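Local coordinates for putative membrane anchored protein (Corynebacterium diphtheriae, PDB 3LSO) that is of unknown function but is probably an exported protein held in the membrane, with beta-rich domains outside the cell, at residues I426-M431 against E448-I453; D255-K260 against V284-D289; I340-P345 against V412-E417. All blocks are in the same frame, centred on the assembly; numbering follows the deposited sequence.

Interaction 1. Residues I426-M431 against E448-I453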
loop_
_atom_site.group_PDB
_atom_site.type_symbol
_atom_site.label_atom_id
_atom_site.label_comp_id
_atom_site.label_asym_id
_atom_site.label_seq_id
_atom_site.Cartn_x
_atom_site.Cartn_y
_atom_site.Cartn_z
ATOM N N ILE B 426 22.127 -4.405 -12.371
ATOM C CA ILE B 426 21.120 -4.114 -13.347
ATOM C C ILE B 426 21.752 -3.387 -14.546
ATOM O O ILE B 426 22.551 -2.467 -14.390
ATOM C CB ILE B 426 20.016 -3.243 -12.757
ATOM C CG1 ILE B 426 19.208 -4.013 -11.722
ATOM C CG2 ILE B 426 19.073 -2.814 -13.844
ATOM C CD1 ILE B 426 18.172 -3.169 -10.974
ATOM N N TYR B 427 21.351 -3.789 -15.744
ATOM C CA TYR B 427 22.014 -3.388 -16.954
ATOM C C TYR B 427 20.897 -3.132 -17.960
ATOM O O TYR B 427 19.869 -3.809 -17.894
ATOM C CB TYR B 427 22.906 -4.534 -17.443
ATOM C CG TYR B 427 24.093 -4.914 -16.551
ATOM C CD1 TYR B 427 25.347 -4.308 -16.710
ATOM C CD2 TYR B 427 23.971 -5.898 -15.580
ATOM C CE1 TYR B 427 26.438 -4.658 -15.900
ATOM C CE2 TYR B 427 25.043 -6.266 -14.765
ATOM C CZ TYR B 427 26.269 -5.641 -14.933
ATOM O OH TYR B 427 27.320 -6.015 -14.130
HETATM N N MSE B 428 21.063 -2.142 -18.846
HETATM C CA MSE B 428 20.122 -1.878 -19.936
HETATM C C MSE B 428 20.898 -1.787 -21.213
HETATM O O MSE B 428 22.093 -1.482 -21.197
HETATM C CB MSE B 428 19.474 -0.510 -19.784
HETATM C CG MSE B 428 18.266 -0.427 -18.889
HETATM SE SE MSE B 428 17.961 1.449 -18.524
HETATM C CE MSE B 428 19.512 1.757 -17.421
ATOM N N PHE B 429 20.225 -1.991 -22.333
ATOM C CA PHE B 429 20.821 -1.618 -23.595
ATOM C C PHE B 429 20.501 -0.164 -23.954
ATOM O O PHE B 429 19.536 0.421 -23.440
ATOM C CB PHE B 429 20.373 -2.588 -24.668
ATOM C CG PHE B 429 20.898 -3.962 -24.457
ATOM C CD1 PHE B 429 22.037 -4.387 -25.103
ATOM C CD2 PHE B 429 20.281 -4.828 -23.568
ATOM C CE1 PHE B 429 22.535 -5.646 -24.902
ATOM C CE2 PHE B 429 20.787 -6.118 -23.362
ATOM C CZ PHE B 429 21.913 -6.515 -24.033
ATOM N N GLN B 430 21.317 0.432 -24.814
ATOM C CA GLN B 430 21.054 1.788 -25.266
ATOM C C GLN B 430 20.819 1.805 -26.745
ATOM O O GLN B 430 21.276 0.901 -27.460
ATOM C CB GLN B 430 22.255 2.676 -24.958
ATOM C CG GLN B 430 22.559 2.812 -23.462
ATOM C CD GLN B 430 23.778 3.668 -23.190
ATOM O OE1 GLN B 430 24.786 3.586 -23.888
ATOM N NE2 GLN B 430 23.689 4.505 -22.172
HETATM N N MSE B 431 20.138 2.837 -27.228
HETATM C CA MSE B 431 20.125 3.129 -28.679
HETATM C C MSE B 431 21.026 4.316 -28.937
HETATM O O MSE B 431 20.942 5.341 -28.226
HETATM C CB MSE B 431 18.723 3.461 -29.186
HETATM C CG MSE B 431 18.531 3.248 -30.702
HETATM SE SE MSE B 431 16.706 3.687 -31.207
HETATM C CE MSE B 431 16.580 2.643 -32.798
ATOM N N GLU B 448 13.298 -0.667 -21.200
ATOM C CA GLU B 448 12.523 -1.841 -21.605
ATOM C C GLU B 448 13.453 -2.982 -22.018
ATOM O O GLU B 448 12.975 -4.082 -22.339
ATOM C CB GLU B 448 11.529 -1.529 -22.723
ATOM C CG GLU B 448 10.365 -0.661 -22.302
ATOM C CD GLU B 448 10.736 0.805 -22.058
ATOM O OE1 GLU B 448 11.928 1.194 -22.170
ATOM O OE2 GLU B 448 9.816 1.588 -21.741
ATOM N N THR B 449 14.762 -2.734 -21.993
ATOM C CA THR B 449 15.726 -3.772 -22.285
ATOM C C THR B 449 16.480 -4.208 -21.021
ATOM O O THR B 449 17.413 -5.003 -21.076
ATOM C CB THR B 449 16.719 -3.321 -23.399
ATOM O OG1 THR B 449 17.646 -2.339 -22.896
ATOM C CG2 THR B 449 15.946 -2.756 -24.604
ATOM N N ALA B 450 16.061 -3.698 -19.866
ATOM C CA ALA B 450 16.834 -3.908 -18.630
ATOM C C ALA B 450 16.913 -5.377 -18.215
ATOM O O ALA B 450 15.912 -6.086 -18.306
ATOM C CB ALA B 450 16.236 -3.093 -17.498
ATOM N N PHE B 451 18.069 -5.815 -17.734
ATOM C CA PHE B 451 18.186 -7.143 -17.163
ATOM C C PHE B 451 18.983 -7.096 -15.879
ATOM O O PHE B 451 19.782 -6.192 -15.683
ATOM C CB PHE B 451 18.794 -8.125 -18.168
ATOM C CG PHE B 451 20.242 -7.846 -18.533
ATOM C CD1 PHE B 451 21.282 -8.375 -17.779
ATOM C CD2 PHE B 451 20.555 -7.103 -19.652
ATOM C CE1 PHE B 451 22.579 -8.151 -18.108
ATOM C CE2 PHE B 451 21.865 -6.873 -19.989
ATOM C CZ PHE B 451 22.876 -7.400 -19.214
ATOM N N GLU B 452 18.751 -8.060 -14.995
ATOM C CA GLU B 452 19.508 -8.136 -13.758
ATOM C C GLU B 452 20.314 -9.410 -13.722
ATOM O O GLU B 452 19.803 -10.470 -14.030
ATOM C CB GLU B 452 18.603 -8.042 -12.523
ATOM C CG GLU B 452 19.344 -7.572 -11.260
ATOM C CD GLU B 452 18.452 -7.294 -10.045
ATOM O OE1 GLU B 452 17.238 -7.041 -10.207
ATOM O OE2 GLU B 452 18.988 -7.329 -8.912
ATOM N N ILE B 453 21.588 -9.283 -13.382
ATOM C CA ILE B 453 22.401 -10.414 -12.992
ATOM C C ILE B 453 22.257 -10.536 -11.503
ATOM O O ILE B 453 22.662 -9.639 -10.778
ATOM C CB ILE B 453 23.875 -10.173 -13.317
ATOM C CG1 ILE B 453 24.082 -9.997 -14.828
ATOM C CG2 ILE B 453 24.741 -11.277 -12.737
ATOM C CD1 ILE B 453 23.642 -11.155 -15.666
#
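Tyr427 and Phe451 face each other as an antiparallel, hydrogen-bonded pair. Tyr427 N donates to Phe451 O over 2.9 Å. Phe451 N donates to Tyr427 O over 2.7 Å. Both donors sit nearly along the C=O axis of the acceptor. Ile426 and Glu452 form the adjoining non-hydrogen-bonded pair, and Ile426 CG1 crosses obliquely against Glu452 CG at 3.6 Å. The carboxylate of Glu452 bonds further on, to Ser259.

The Tyr427 side chain can be followed outward. CB lies over one face of the Phe451 ring, toward its rim, and makes a CH-pi contact 3.7 Å from the ring centroid. CG, anti to the carbonyl carbon (chi1 -65°), carries the ring on past Phe451 to Ile453. CG is near Phe451 CZ and CE1, and CD2 is nearest Phe451 CE1. CE2 reaches Ile453 CG1 at 3.9 Å. OH, at the tip, is hydrogen-bonded to Ala423 O. The ring planes are 18° from parallel, but offset so far that little of one lies over the other.

Phe451 has its CG in the crowded position between N and the carbonyl carbon (chi1 67°). This turns one face of the ring to Tyr427 CB. Its edge also meets Phe429, where the two CE2 atoms are 3.6 Å apart; these rings are set obliquely.

The chain bends sharply at Glu448 and Thr449. Here the cross-strand bond goes to a side chain: Phe429 N donates to Thr449 OG1 at 2.7 Å. That hydroxyl also bonds Ile446 O of its own strand, so two partners grip it. CG of Met428, a selenomethionine, rests on Ala450 CB at 3.6 Å. Ile303 touches both Phe429 and Phe451. The arrangement is an antiparallel beta hairpin, strands 425-435 and 440-453, with Tyr427, Phe429 and Phe451 forming an aromatic cluster.

Interaction 2. Residues D255-K260 against V284-D289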
loop_
_atom_site.group_PDB
_atom_site.type_symbol
_atom_site.label_atom_id
_atom_site.label_comp_id
_atom_site.label_asym_id
_atom_site.label_seq_id
_atom_site.Cartn_x
_atom_site.Cartn_y
_atom_site.Cartn_z
ATOM N N ASP B 255 27.183 1.651 -3.972
ATOM C CA ASP B 255 28.460 1.264 -4.554
ATOM C C ASP B 255 28.288 0.485 -5.841
ATOM O O ASP B 255 29.062 0.660 -6.762
ATOM C CB ASP B 255 29.218 0.395 -3.571
ATOM C CG ASP B 255 29.732 1.172 -2.386
ATOM O OD1 ASP B 255 30.446 2.168 -2.639
ATOM O OD2 ASP B 255 29.431 0.769 -1.227
ATOM N N THR B 256 27.265 -0.370 -5.893
ATOM C CA THR B 256 27.046 -1.322 -6.986
ATOM C C THR B 256 25.581 -1.283 -7.408
ATOM O O THR B 256 24.709 -1.031 -6.578
ATOM C CB THR B 256 27.349 -2.777 -6.513
ATOM O OG1 THR B 256 26.568 -3.081 -5.353
ATOM C CG2 THR B 256 28.838 -2.971 -6.172
ATOM N N SER B 257 25.295 -1.547 -8.678
ATOM C CA SER B 257 23.903 -1.635 -9.115
ATOM C C SER B 257 23.215 -2.916 -8.597
ATOM O O SER B 257 23.885 -3.865 -8.165
ATOM C CB SER B 257 23.767 -1.464 -10.645
ATOM O OG SER B 257 24.231 -2.574 -11.379
ATOM N N GLY B 258 21.879 -2.907 -8.630
ATOM C CA GLY B 258 21.020 -4.006 -8.165
ATOM C C GLY B 258 19.660 -3.526 -7.643
ATOM O O GLY B 258 19.448 -2.330 -7.471
ATOM N N SER B 259 18.724 -4.449 -7.408
ATOM C CA SER B 259 17.534 -4.131 -6.627
ATOM C C SER B 259 17.989 -4.028 -5.202
ATOM O O SER B 259 18.431 -5.011 -4.615
ATOM C CB SER B 259 16.475 -5.208 -6.733
ATOM O OG SER B 259 15.933 -5.218 -8.030
ATOM N N LYS B 260 17.904 -2.829 -4.658
ATOM C CA LYS B 260 18.279 -2.592 -3.290
ATOM C C LYS B 260 17.035 -2.579 -2.413
ATOM O O LYS B 260 16.012 -2.012 -2.789
ATOM C CB LYS B 260 19.045 -1.285 -3.206
ATOM C CG LYS B 260 20.210 -1.244 -4.206
ATOM C CD LYS B 260 21.441 -1.959 -3.673
ATOM C CE LYS B 260 22.517 -2.035 -4.711
ATOM N NZ LYS B 260 23.591 -2.997 -4.309
ATOM N N VAL B 284 18.799 0.126 -8.551
ATOM C CA VAL B 284 19.927 0.994 -8.768
ATOM C C VAL B 284 20.701 0.545 -9.996
ATOM O O VAL B 284 21.065 -0.611 -10.120
ATOM C CB VAL B 284 20.784 1.058 -7.530
ATOM C CG1 VAL B 284 22.060 1.772 -7.798
ATOM C CG2 VAL B 284 20.033 1.787 -6.472
ATOM N N VAL B 285 20.926 1.465 -10.917
ATOM C CA VAL B 285 21.551 1.150 -12.192
ATOM C C VAL B 285 22.924 1.838 -12.258
ATOM O O VAL B 285 23.163 2.804 -11.519
ATOM C CB VAL B 285 20.649 1.643 -13.350
ATOM C CG1 VAL B 285 19.405 0.784 -13.471
ATOM C CG2 VAL B 285 20.245 3.091 -13.129
ATOM N N THR B 286 23.811 1.367 -13.141
ATOM C CA THR B 286 25.154 1.967 -13.292
ATOM C C THR B 286 25.126 3.439 -13.747
ATOM O O THR B 286 25.453 4.350 -12.981
ATOM C CB THR B 286 26.010 1.142 -14.261
ATOM O OG1 THR B 286 26.046 -0.210 -13.794
ATOM C CG2 THR B 286 27.437 1.704 -14.353
ATOM N N GLU B 287 24.739 3.653 -15.001
ATOM C CA GLU B 287 24.522 4.989 -15.551
ATOM C C GLU B 287 23.132 4.948 -16.200
ATOM O O GLU B 287 22.695 3.906 -16.734
ATOM C CB GLU B 287 25.623 5.304 -16.599
ATOM C CG GLU B 287 25.852 6.788 -17.014
ATOM C CD GLU B 287 26.719 6.934 -18.304
ATOM O OE1 GLU B 287 27.479 5.988 -18.672
ATOM O OE2 GLU B 287 26.627 8.006 -18.961
ATOM N N LEU B 288 22.430 6.070 -16.124
ATOM C CA LEU B 288 21.221 6.242 -16.890
ATOM C C LEU B 288 21.387 7.413 -17.853
ATOM O O LEU B 288 21.444 8.578 -17.433
ATOM C CB LEU B 288 20.029 6.470 -15.965
ATOM C CG LEU B 288 18.675 6.637 -16.681
ATOM C CD1 LEU B 288 18.108 5.329 -17.276
ATOM C CD2 LEU B 288 17.652 7.283 -15.743
ATOM N N ASP B 289 21.484 7.111 -19.141
ATOM C CA ASP B 289 21.431 8.161 -20.138
ATOM C C ASP B 289 20.001 8.315 -20.564
ATOM O O ASP B 289 19.463 7.471 -21.270
ATOM C CB ASP B 289 22.256 7.817 -21.357
ATOM C CG ASP B 289 23.702 7.589 -21.036
ATOM O OD1 ASP B 289 24.008 7.222 -19.869
ATOM O OD2 ASP B 289 24.527 7.778 -21.975
#
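Gly258 O is held by one bond, from Val284 N, at 2.8 Å. The N-H points almost straight at it (168°). The donor stands above the carbonyl plane and not on a lone pair. The return bond runs from Gly258 N to Val284 O at 2.9 Å, although the place of that oxygen is less certain. Together the two bonds make Gly258 and Val284 an antiparallel hydrogen-bonded pair. Gly258 has backbone angles (phi 150°, psi 169°) open to glycine, since a CB would press on the preceding carbonyl oxygen.

Val284 supplies most of the apolar contact. Its CG1 is anti to the backbone N and faces Thr256 O at 4.0 Å. CG2 lies beside the N and meets Lys260 CG at 3.8 Å, the two side chains crossing obliquely. Lys260 bends at chi2, and its NZ turns back to donate to Thr256 OG1 at 3.2 Å.

Ser257 points its CB toward the 284-289 segment. Its OG takes the crowded position between N and the carbonyl carbon, and is hydrogen-bonded to Ile426 N of the next domain. Val285 pairs through its backbone with Ala203. This is the open end of the hairpin of strands 258-267 and 278-285, in a five-strand mixed sheet of an all-beta domain, possibly immunoglobulin-like.

Interaction 3. Residues I340-P345 against V412-E417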
loop_
_atom_site.group_PDB
_atom_site.type_symbol
_atom_site.label_atom_id
_atom_site.label_comp_id
_atom_site.label_asym_id
_atom_site.label_seq_id
_atom_site.Cartn_x
_atom_site.Cartn_y
_atom_site.Cartn_z
ATOM N N ILE B 340 20.979 4.625 -36.538
ATOM C CA ILE B 340 20.465 4.045 -35.307
ATOM C C ILE B 340 21.243 2.770 -35.084
ATOM O O ILE B 340 21.723 2.151 -36.038
ATOM C CB ILE B 340 18.935 3.807 -35.330
ATOM C CG1 ILE B 340 18.555 2.763 -36.359
ATOM C CG2 ILE B 340 18.181 5.106 -35.533
ATOM C CD1 ILE B 340 17.196 2.218 -36.119
ATOM N N GLY B 341 21.429 2.418 -33.824
ATOM C CA GLY B 341 22.044 1.136 -33.500
ATOM C C GLY B 341 21.895 0.863 -32.031
ATOM O O GLY B 341 21.662 1.810 -31.254
ATOM N N ILE B 342 22.005 -0.414 -31.646
ATOM C CA ILE B 342 22.034 -0.790 -30.225
ATOM C C ILE B 342 23.456 -0.737 -29.650
ATOM O O ILE B 342 24.385 -1.296 -30.242
ATOM C CB ILE B 342 21.484 -2.207 -30.011
ATOM C CG1 ILE B 342 20.003 -2.252 -30.350
ATOM C CG2 ILE B 342 21.723 -2.677 -28.556
ATOM C CD1 ILE B 342 19.615 -3.544 -31.042
ATOM N N ASN B 343 23.600 -0.092 -28.491
ATOM C CA ASN B 343 24.871 -0.005 -27.752
ATOM C C ASN B 343 24.728 -0.758 -26.435
ATOM O O ASN B 343 23.919 -0.398 -25.571
ATOM C CB ASN B 343 25.228 1.459 -27.464
ATOM C CG ASN B 343 26.613 1.629 -26.798
ATOM O OD1 ASN B 343 27.637 1.322 -27.392
ATOM N ND2 ASN B 343 26.635 2.160 -25.594
ATOM N N ALA B 344 25.525 -1.801 -26.267
ATOM C CA ALA B 344 25.296 -2.738 -25.179
ATOM C C ALA B 344 26.089 -2.335 -23.953
ATOM O O ALA B 344 27.074 -1.616 -24.080
ATOM C CB ALA B 344 25.688 -4.133 -25.645
ATOM N N PRO B 345 25.689 -2.799 -22.762
ATOM C CA PRO B 345 26.563 -2.604 -21.635
ATOM C C PRO B 345 27.972 -2.958 -22.016
ATOM O O PRO B 345 28.213 -3.834 -22.849
ATOM C CB PRO B 345 26.076 -3.637 -20.642
ATOM C CG PRO B 345 24.649 -3.730 -20.906
ATOM C CD PRO B 345 24.502 -3.580 -22.387
ATOM N N VAL B 412 16.025 -1.211 -34.656
ATOM C CA VAL B 412 17.156 -2.057 -34.895
ATOM C C VAL B 412 17.102 -3.219 -33.869
ATOM O O VAL B 412 16.742 -3.019 -32.703
ATOM C CB VAL B 412 18.416 -1.227 -34.814
ATOM C CG1 VAL B 412 18.300 -0.255 -33.693
ATOM C CG2 VAL B 412 19.621 -2.108 -34.619
ATOM N N SER B 413 17.374 -4.433 -34.320
ATOM C CA SER B 413 17.465 -5.583 -33.422
ATOM C C SER B 413 18.715 -6.400 -33.675
ATOM O O SER B 413 19.278 -6.397 -34.776
ATOM C CB SER B 413 16.230 -6.469 -33.526
ATOM O OG SER B 413 16.045 -6.981 -34.830
ATOM N N ALA B 414 19.181 -7.077 -32.643
ATOM C CA ALA B 414 20.423 -7.816 -32.782
ATOM C C ALA B 414 20.545 -8.812 -31.660
ATOM O O ALA B 414 19.685 -8.867 -30.792
ATOM C CB ALA B 414 21.613 -6.859 -32.782
ATOM N N GLU B 415 21.617 -9.595 -31.663
ATOM C CA GLU B 415 21.822 -10.523 -30.572
ATOM C C GLU B 415 23.139 -10.300 -29.926
ATOM O O GLU B 415 24.123 -9.998 -30.601
ATOM C CB GLU B 415 21.721 -11.953 -31.040
ATOM C CG GLU B 415 20.319 -12.285 -31.472
ATOM C CD GLU B 415 20.124 -13.768 -31.736
ATOM O OE1 GLU B 415 20.992 -14.588 -31.307
ATOM O OE2 GLU B 415 19.095 -14.102 -32.379
ATOM N N PHE B 416 23.135 -10.487 -28.608
ATOM C CA PHE B 416 24.268 -10.226 -27.760
ATOM C C PHE B 416 24.620 -11.364 -26.842
ATOM O O PHE B 416 23.795 -12.223 -26.519
ATOM C CB PHE B 416 23.991 -8.992 -26.936
ATOM C CG PHE B 416 23.842 -7.789 -27.754
ATOM C CD1 PHE B 416 22.587 -7.356 -28.138
ATOM C CD2 PHE B 416 24.962 -7.117 -28.221
ATOM C CE1 PHE B 416 22.444 -6.248 -28.934
ATOM C CE2 PHE B 416 24.821 -5.983 -29.030
ATOM C CZ PHE B 416 23.557 -5.559 -29.383
ATOM N N GLU B 417 25.856 -11.313 -26.374
ATOM C CA GLU B 417 26.462 -12.372 -25.596
ATOM C C GLU B 417 26.854 -11.785 -24.248
ATOM O O GLU B 417 27.618 -10.818 -24.199
ATOM C CB GLU B 417 27.710 -12.820 -26.343
ATOM C CG GLU B 417 27.723 -14.271 -26.632
ATOM C CD GLU B 417 28.918 -14.738 -27.475
ATOM O OE1 GLU B 417 29.224 -14.117 -28.522
ATOM O OE2 GLU B 417 29.532 -15.766 -27.091
#
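The ring of Phe416 is the flat group that receives the 340-345 segment. Ile342 and Ala344 both approach it obliquely. Ile342 CG2 meets Phe416 CZ, the tip of the ring, at 3.5 Å. Ala344 CB sits 4.0 Å from Phe416 CE2, further back along the same ring. Val322, Val324 and Tyr350 also touch the Phe416 side chain, and the Phe429 ring meets its ring.

Strands 335-343 and 410-417 belong to different sheets. Their local axes pass 6.6 Å apart at 35°, and the contact between them is made mainly by side chains. This is the face-to-face packing of a beta sandwich, with apolar groups filling the layer between the sheets.

Ile342 carries the middle of the contact through its other branch. CD1 lies across the chain of the facing strand, 3.4 Å from Val412 O, and also reaches Val412 CG2 and Ala414 CB. Val412 holds CG1 in the crowded position between N and the carbonyl carbon (chi1 40°). That methyl meets Ile340 CD1 at 3.6 Å, the two side chains sliding past each other in opposite directions. It also rests 4.0 Å from Gly341 CA.

From the N terminus the contacts close in series, and none nests in or crosses another. Interaction 2 comes first, closing the hairpin of strands 258-267 and 278-285 in the middle domain. Interaction 3 then closes a longer loop, with 66 residues between its segments, and joins the two sheets of the following domain. Interaction 1 is last and closes a short hairpin. It touches both of the others. Ile426 packs on Val285 at the junction of the two domains. At its far end Gln430 O pairs with Asn343 N, placing strand 425-435 beside 335-343, while Met431 packs against Ile340 and Val412. Interactions 2 and 3 do not touch; their nearest atoms are about 7 Å apart.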